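Long-range contact in structural polyprotein, VP3 (Israeli acute paralysis virus, PDB 5CDD), which probably serves as a structural subunit of the viral capsid, packing with the other capsid proteins into the pentamers of the virion: residues M212-Y220 / V268-G278. Sequence-based numbering, arbitrary orientation.
Sequences MFLKTAGIY and VVVEPKPLTSG
One face of the Phe213 ring is covered by Val270, and Val268 stands at its edge. Methyl CG2 of Val270 sits almost over the ring centre as a CH-pi contact, with Phe213 CZ 3.3 Å from it. Val268 CG2 lies near the ring plane, 4.0 Å from Phe213 CE1. The Tyr220 ring takes Thr276 CG2 over one face, a second CH-pi contact displaced toward the rim, 3.5 Å from Tyr220 CG. Ser277 OG lies at the edge of this ring, 3.7 Å from Tyr220 CE1. CG of Tyr220 is anti to the backbone N (chi1 -176°), which lays the ring alongside 276-278, with its near end on Thr276. Tyr220 OH lies 3.3 Å from Gly278 N.

Between the two rings lies Leu275. Its CD2 methyl touches the start of the Lys215 chain, 3.3 Å from Lys215 CB, and also meets CB of Ala217. The Lys215 amine leads to Gln150 of a neighbouring capsid protein chain. Thr216 OG1 is hydrogen-bonded to Phe130 O. Within 268-278, Thr276 OG1 donates to Gly278 O at 2.8 Å. The same chi1 (59°) that points OG1 there lays CG2 on the Tyr220 ring.

Strands 214-215 and 267-270 both pair with strand 132-144, in a sheet of the picornavirus-like capsid domain. Phe213 and the two valines thus pack side chain to side chain across that strand. The chain leaving strand 267-270 comes back against the 217-220 turn. With Lys215 NZ, Thr216 OG1 and Thr276 OG1 bonded elsewhere, apolar packing mainly joins the segments; directional hold probably comes from strand 132-144 and the neighbouring chain.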
ATOM      1  N   MET B 212      22.911 -36.704 -19.020  1.00 32.84           N
ATOM      2  CA  MET B 212      22.732 -35.919 -17.810  1.00 30.79           C
ATOM      3  C   MET B 212      22.095 -36.768 -16.711  1.00 30.15           C
ATOM      4  O   MET B 212      22.404 -36.614 -15.528  1.00 29.13           O
ATOM      5  CB  MET B 212      21.850 -34.716 -18.106  1.00 30.55           C
ATOM      6  CG  MET B 212      22.451 -33.726 -19.072  1.00 30.73           C
ATOM      7  SD  MET B 212      21.443 -32.244 -19.163  1.00 32.44           S
ATOM      8  CE  MET B 212      22.528 -31.076 -18.373  1.00 36.86           C
ATOM      9  N   PHE B 213      21.200 -37.661 -17.122  1.00 28.82           N
ATOM     10  CA  PHE B 213      20.499 -38.553 -16.209  1.00 28.02           C
ATOM     11  C   PHE B 213      20.374 -39.917 -16.881  1.00 28.95           C
ATOM     12  O   PHE B 213      20.432 -40.016 -18.108  1.00 30.31           O
ATOM     13  CB  PHE B 213      19.093 -38.028 -15.919  1.00 27.61           C
ATOM     14  CG  PHE B 213      19.053 -36.626 -15.377  1.00 26.80           C
ATOM     15  CD1 PHE B 213      19.427 -36.357 -14.065  1.00 26.42           C
ATOM     16  CD2 PHE B 213      18.598 -35.578 -16.173  1.00 26.48           C
ATOM     17  CE1 PHE B 213      19.343 -35.065 -13.550  1.00 24.61           C
ATOM     18  CE2 PHE B 213      18.510 -34.284 -15.669  1.00 25.59           C
ATOM     19  CZ  PHE B 213      18.882 -34.028 -14.354  1.00 24.90           C
ATOM     20  N   LEU B 214      20.198 -40.963 -16.079  1.00 28.73           N
ATOM     21  CA  LEU B 214      20.036 -42.316 -16.604  1.00 27.73           C
ATOM     22  C   LEU B 214      18.639 -42.822 -16.266  1.00 27.99           C
ATOM     23  O   LEU B 214      18.022 -42.363 -15.305  1.00 28.72           O
ATOM     24  CB  LEU B 214      21.090 -43.252 -16.010  1.00 27.28           C
ATOM     25  CG  LEU B 214      22.527 -43.064 -16.503  1.00 26.04           C
ATOM     26  CD1 LEU B 214      23.461 -43.958 -15.710  1.00 26.69           C
ATOM     27  CD2 LEU B 214      22.610 -43.393 -17.983  1.00 24.62           C
ATOM     28  N   LYS B 215      18.140 -43.764 -17.059  1.00 28.22           N
ATOM     29  CA  LYS B 215      16.809 -44.310 -16.835  1.00 29.02           C
ATOM     30  C   LYS B 215      16.727 -45.074 -15.520  1.00 29.48           C
ATOM     31  O   LYS B 215      17.745 -45.489 -14.970  1.00 30.08           O
ATOM     32  CB  LYS B 215      16.408 -45.212 -18.008  1.00 30.01           C
ATOM     33  CG  LYS B 215      16.165 -44.450 -19.312  1.00 31.81           C
ATOM     34  CD  LYS B 215      15.587 -45.354 -20.398  1.00 34.37           C
ATOM     35  CE  LYS B 215      15.139 -44.559 -21.623  1.00 33.94           C
ATOM     36  NZ  LYS B 215      16.266 -43.899 -22.340  1.00 35.92           N
ATOM     37  N   THR B 216      15.511 -45.255 -15.017  1.00 30.30           N
ATOM     38  CA  THR B 216      15.306 -45.959 -13.757  1.00 31.34           C
ATOM     39  C   THR B 216      14.596 -47.298 -13.923  1.00 32.69           C
ATOM     40  O   THR B 216      14.185 -47.910 -12.939  1.00 33.30           O
ATOM     41  CB  THR B 216      14.483 -45.099 -12.773  1.00 31.36           C
ATOM     42  OG1 THR B 216      13.178 -44.870 -13.324  1.00 31.63           O
ATOM     43  CG2 THR B 216      15.179 -43.769 -12.510  1.00 31.10           C
ATOM     44  N   ALA B 217      14.456 -47.750 -15.163  1.00 34.10           N
ATOM     45  CA  ALA B 217      13.787 -49.012 -15.451  1.00 35.05           C
ATOM     46  C   ALA B 217      14.496 -50.186 -14.783  1.00 36.80           C
ATOM     47  O   ALA B 217      13.860 -51.057 -14.184  1.00 37.40           O
ATOM     48  CB  ALA B 217      13.722 -49.230 -16.960  1.00 35.15           C
ATOM     49  N   GLY B 218      15.820 -50.200 -14.881  1.00 37.15           N
ATOM     50  CA  GLY B 218      16.587 -51.281 -14.287  1.00 37.03           C
ATOM     51  C   GLY B 218      16.312 -52.666 -14.853  1.00 37.57           C
ATOM     52  O   GLY B 218      16.238 -52.847 -16.071  1.00 38.15           O
ATOM     53  N   ILE B 219      16.154 -53.647 -13.967  1.00 37.51           N
ATOM     54  CA  ILE B 219      15.908 -55.034 -14.372  1.00 36.98           C
ATOM     55  C   ILE B 219      14.435 -55.334 -14.663  1.00 37.19           C
ATOM     56  O   ILE B 219      14.101 -56.398 -15.176  1.00 38.56           O
ATOM     57  CB  ILE B 219      16.404 -56.022 -13.275  1.00 36.12           C
ATOM     58  CG1 ILE B 219      16.495 -57.446 -13.826  1.00 35.00           C
ATOM     59  CG2 ILE B 219      15.481 -55.958 -12.061  1.00 35.19           C
ATOM     60  CD1 ILE B 219      17.576 -57.623 -14.887  1.00 34.15           C
ATOM     61  N   TYR B 220      13.555 -54.394 -14.343  1.00 36.99           N
ATOM     62  CA  TYR B 220      12.120 -54.578 -14.562  1.00 36.94           C
ATOM     63  C   TYR B 220      11.758 -55.060 -15.964  1.00 37.50           C
ATOM     64  O   TYR B 220      11.971 -54.359 -16.955  1.00 37.62           O
ATOM     65  CB  TYR B 220      11.376 -53.272 -14.257  1.00 37.50           C
ATOM     66  CG  TYR B 220       9.866 -53.361 -14.352  1.00 38.33           C
ATOM     67  CD1 TYR B 220       9.223 -53.412 -15.590  1.00 38.67           C
ATOM     68  CD2 TYR B 220       9.077 -53.351 -13.204  1.00 37.34           C
ATOM     69  CE1 TYR B 220       7.831 -53.442 -15.682  1.00 37.48           C
ATOM     70  CE2 TYR B 220       7.681 -53.382 -13.281  1.00 37.22           C
ATOM     71  CZ  TYR B 220       7.066 -53.425 -14.523  1.00 38.01           C
ATOM     72  OH  TYR B 220       5.692 -53.439 -14.610  1.00 39.14           O
ATOM     73  N   VAL B 268      19.616 -37.077  -7.080  1.00 31.62           N
ATOM     74  CA  VAL B 268      18.711 -36.147  -7.730  1.00 31.58           C
ATOM     75  C   VAL B 268      17.868 -36.990  -8.677  1.00 30.81           C
ATOM     76  O   VAL B 268      18.395 -37.845  -9.390  1.00 30.29           O
ATOM     77  CB  VAL B 268      19.461 -35.057  -8.533  1.00 31.50           C
ATOM     78  CG1 VAL B 268      20.407 -34.311  -7.633  1.00 31.91           C
ATOM     79  CG2 VAL B 268      20.223 -35.668  -9.676  1.00 32.50           C
ATOM     80  N   VAL B 269      16.559 -36.778  -8.654  1.00 31.11           N
ATOM     81  CA  VAL B 269      15.661 -37.524  -9.519  1.00 30.05           C
ATOM     82  C   VAL B 269      14.908 -36.577 -10.437  1.00 31.43           C
ATOM     83  O   VAL B 269      14.674 -35.415 -10.093  1.00 33.27           O
ATOM     84  CB  VAL B 269      14.655 -38.348  -8.701  1.00 28.35           C
ATOM     85  CG1 VAL B 269      15.389 -39.421  -7.917  1.00 25.64           C
ATOM     86  CG2 VAL B 269      13.877 -37.443  -7.766  1.00 26.09           C
ATOM     87  N   VAL B 270      14.538 -37.073 -11.613  1.00 31.88           N
ATOM     88  CA  VAL B 270      13.820 -36.263 -12.586  1.00 32.62           C
ATOM     89  C   VAL B 270      12.489 -36.909 -12.964  1.00 35.37           C
ATOM     90  O   VAL B 270      12.412 -38.124 -13.140  1.00 35.35           O
ATOM     91  CB  VAL B 270      14.664 -36.062 -13.860  1.00 30.11           C
ATOM     92  CG1 VAL B 270      13.933 -35.153 -14.840  1.00 29.98           C
ATOM     93  CG2 VAL B 270      16.008 -35.473 -13.489  1.00 28.89           C
ATOM     94  N   GLU B 271      11.479 -36.053 -13.046  1.00 38.95           N
ATOM     95  CA  GLU B 271      10.141 -36.437 -13.416  1.00 41.24           C
ATOM     96  C   GLU B 271       9.455 -36.999 -12.197  1.00 43.31           C
ATOM     97  O   GLU B 271      10.116 -37.416 -11.238  1.00 47.04           O
ATOM     98  CB  GLU B 271      10.171 -37.492 -14.523  1.00 41.54           C
ATOM     99  CG  GLU B 271       8.821 -37.745 -15.175  1.00 42.10           C
ATOM    100  CD  GLU B 271       8.940 -38.089 -16.646  1.00 44.32           C
ATOM    101  OE1 GLU B 271      10.031 -38.528 -17.070  1.00 47.89           O
ATOM    102  OE2 GLU B 271       7.944 -37.922 -17.380  1.00 46.42           O
ATOM    103  N   PRO B 272       8.071 -37.028 -12.263  1.00 44.37           N
ATOM    104  CA  PRO B 272       7.436 -37.637 -11.100  1.00 41.93           C
ATOM    105  C   PRO B 272       6.597 -38.779 -11.644  1.00 40.53           C
ATOM    106  O   PRO B 272       5.364 -38.728 -11.633  1.00 41.14           O
ATOM    107  CB  PRO B 272       6.522 -36.507 -10.631  1.00 42.05           C
ATOM    108  CG  PRO B 272       6.029 -35.887 -11.916  1.00 47.18           C
ATOM    109  CD  PRO B 272       6.949 -36.326 -13.034  1.00 47.91           C
ATOM    110  N   LYS B 273       7.269 -39.815 -12.140  1.00 37.15           N
ATOM    111  CA  LYS B 273       6.501 -40.918 -12.715  1.00 33.53           C
ATOM    112  C   LYS B 273       7.413 -42.110 -12.997  1.00 32.78           C
ATOM    113  O   LYS B 273       8.539 -41.937 -13.462  1.00 33.38           O
ATOM    114  CB  LYS B 273       5.830 -40.470 -14.017  1.00 31.08           C
ATOM    115  CG  LYS B 273       5.228 -41.605 -14.826  1.00 30.47           C
ATOM    116  CD  LYS B 273       4.558 -41.116 -16.087  1.00 28.42           C
ATOM    117  CE  LYS B 273       3.976 -42.288 -16.854  1.00 27.79           C
ATOM    118  NZ  LYS B 273       2.668 -41.955 -17.471  1.00 28.50           N
ATOM    119  N   PRO B 274       6.945 -43.337 -12.706  1.00 31.78           N
ATOM    120  CA  PRO B 274       7.766 -44.525 -12.957  1.00 31.63           C
ATOM    121  C   PRO B 274       8.073 -44.633 -14.452  1.00 33.07           C
ATOM    122  O   PRO B 274       7.266 -44.224 -15.289  1.00 34.52           O
ATOM    123  CB  PRO B 274       6.874 -45.667 -12.481  1.00 30.68           C
ATOM    124  CG  PRO B 274       6.028 -45.026 -11.431  1.00 30.70           C
ATOM    125  CD  PRO B 274       5.682 -43.703 -12.045  1.00 31.12           C
ATOM    126  N   LEU B 275       9.233 -45.185 -14.788  1.00 33.78           N
ATOM    127  CA  LEU B 275       9.606 -45.341 -16.189  1.00 33.66           C
ATOM    128  C   LEU B 275       9.149 -46.707 -16.700  1.00 34.62           C
ATOM    129  O   LEU B 275       9.231 -46.997 -17.893  1.00 35.02           O
ATOM    130  CB  LEU B 275      11.122 -45.207 -16.348  1.00 31.89           C
ATOM    131  CG  LEU B 275      11.647 -45.131 -17.782  1.00 29.87           C
ATOM    132  CD1 LEU B 275      11.119 -43.873 -18.454  1.00 28.96           C
ATOM    133  CD2 LEU B 275      13.161 -45.119 -17.771  1.00 30.28           C
ATOM    134  N   THR B 276       8.663 -47.537 -15.783  1.00 35.70           N
ATOM    135  CA  THR B 276       8.199 -48.881 -16.104  1.00 35.61           C
ATOM    136  C   THR B 276       6.852 -48.886 -16.822  1.00 36.76           C
ATOM    137  O   THR B 276       6.121 -47.895 -16.801  1.00 37.84           O
ATOM    138  CB  THR B 276       8.082 -49.728 -14.827  1.00 34.87           C
ATOM    139  OG1 THR B 276       7.170 -49.096 -13.919  1.00 32.53           O
ATOM    140  CG2 THR B 276       9.446 -49.864 -14.161  1.00 31.71           C
ATOM    141  N   SER B 277       6.533 -50.014 -17.452  1.00 37.49           N
ATOM    142  CA  SER B 277       5.283 -50.163 -18.187  1.00 38.10           C
ATOM    143  C   SER B 277       4.101 -50.389 -17.255  1.00 38.10           C
ATOM    144  O   SER B 277       2.947 -50.268 -17.666  1.00 39.46           O
ATOM    145  CB  SER B 277       5.385 -51.336 -19.164  1.00 38.10           C
ATOM    146  OG  SER B 277       5.579 -52.556 -18.470  1.00 40.91           O
ATOM    147  N   GLY B 278       4.393 -50.724 -16.003  1.00 37.54           N
ATOM    148  CA  GLY B 278       3.334 -50.954 -15.040  1.00 37.27           C
ATOM    149  C   GLY B 278       3.439 -50.018 -13.852  1.00 38.69           C
ATOM    150  O   GLY B 278       4.430 -49.301 -13.714  1.00 38.68           O
TER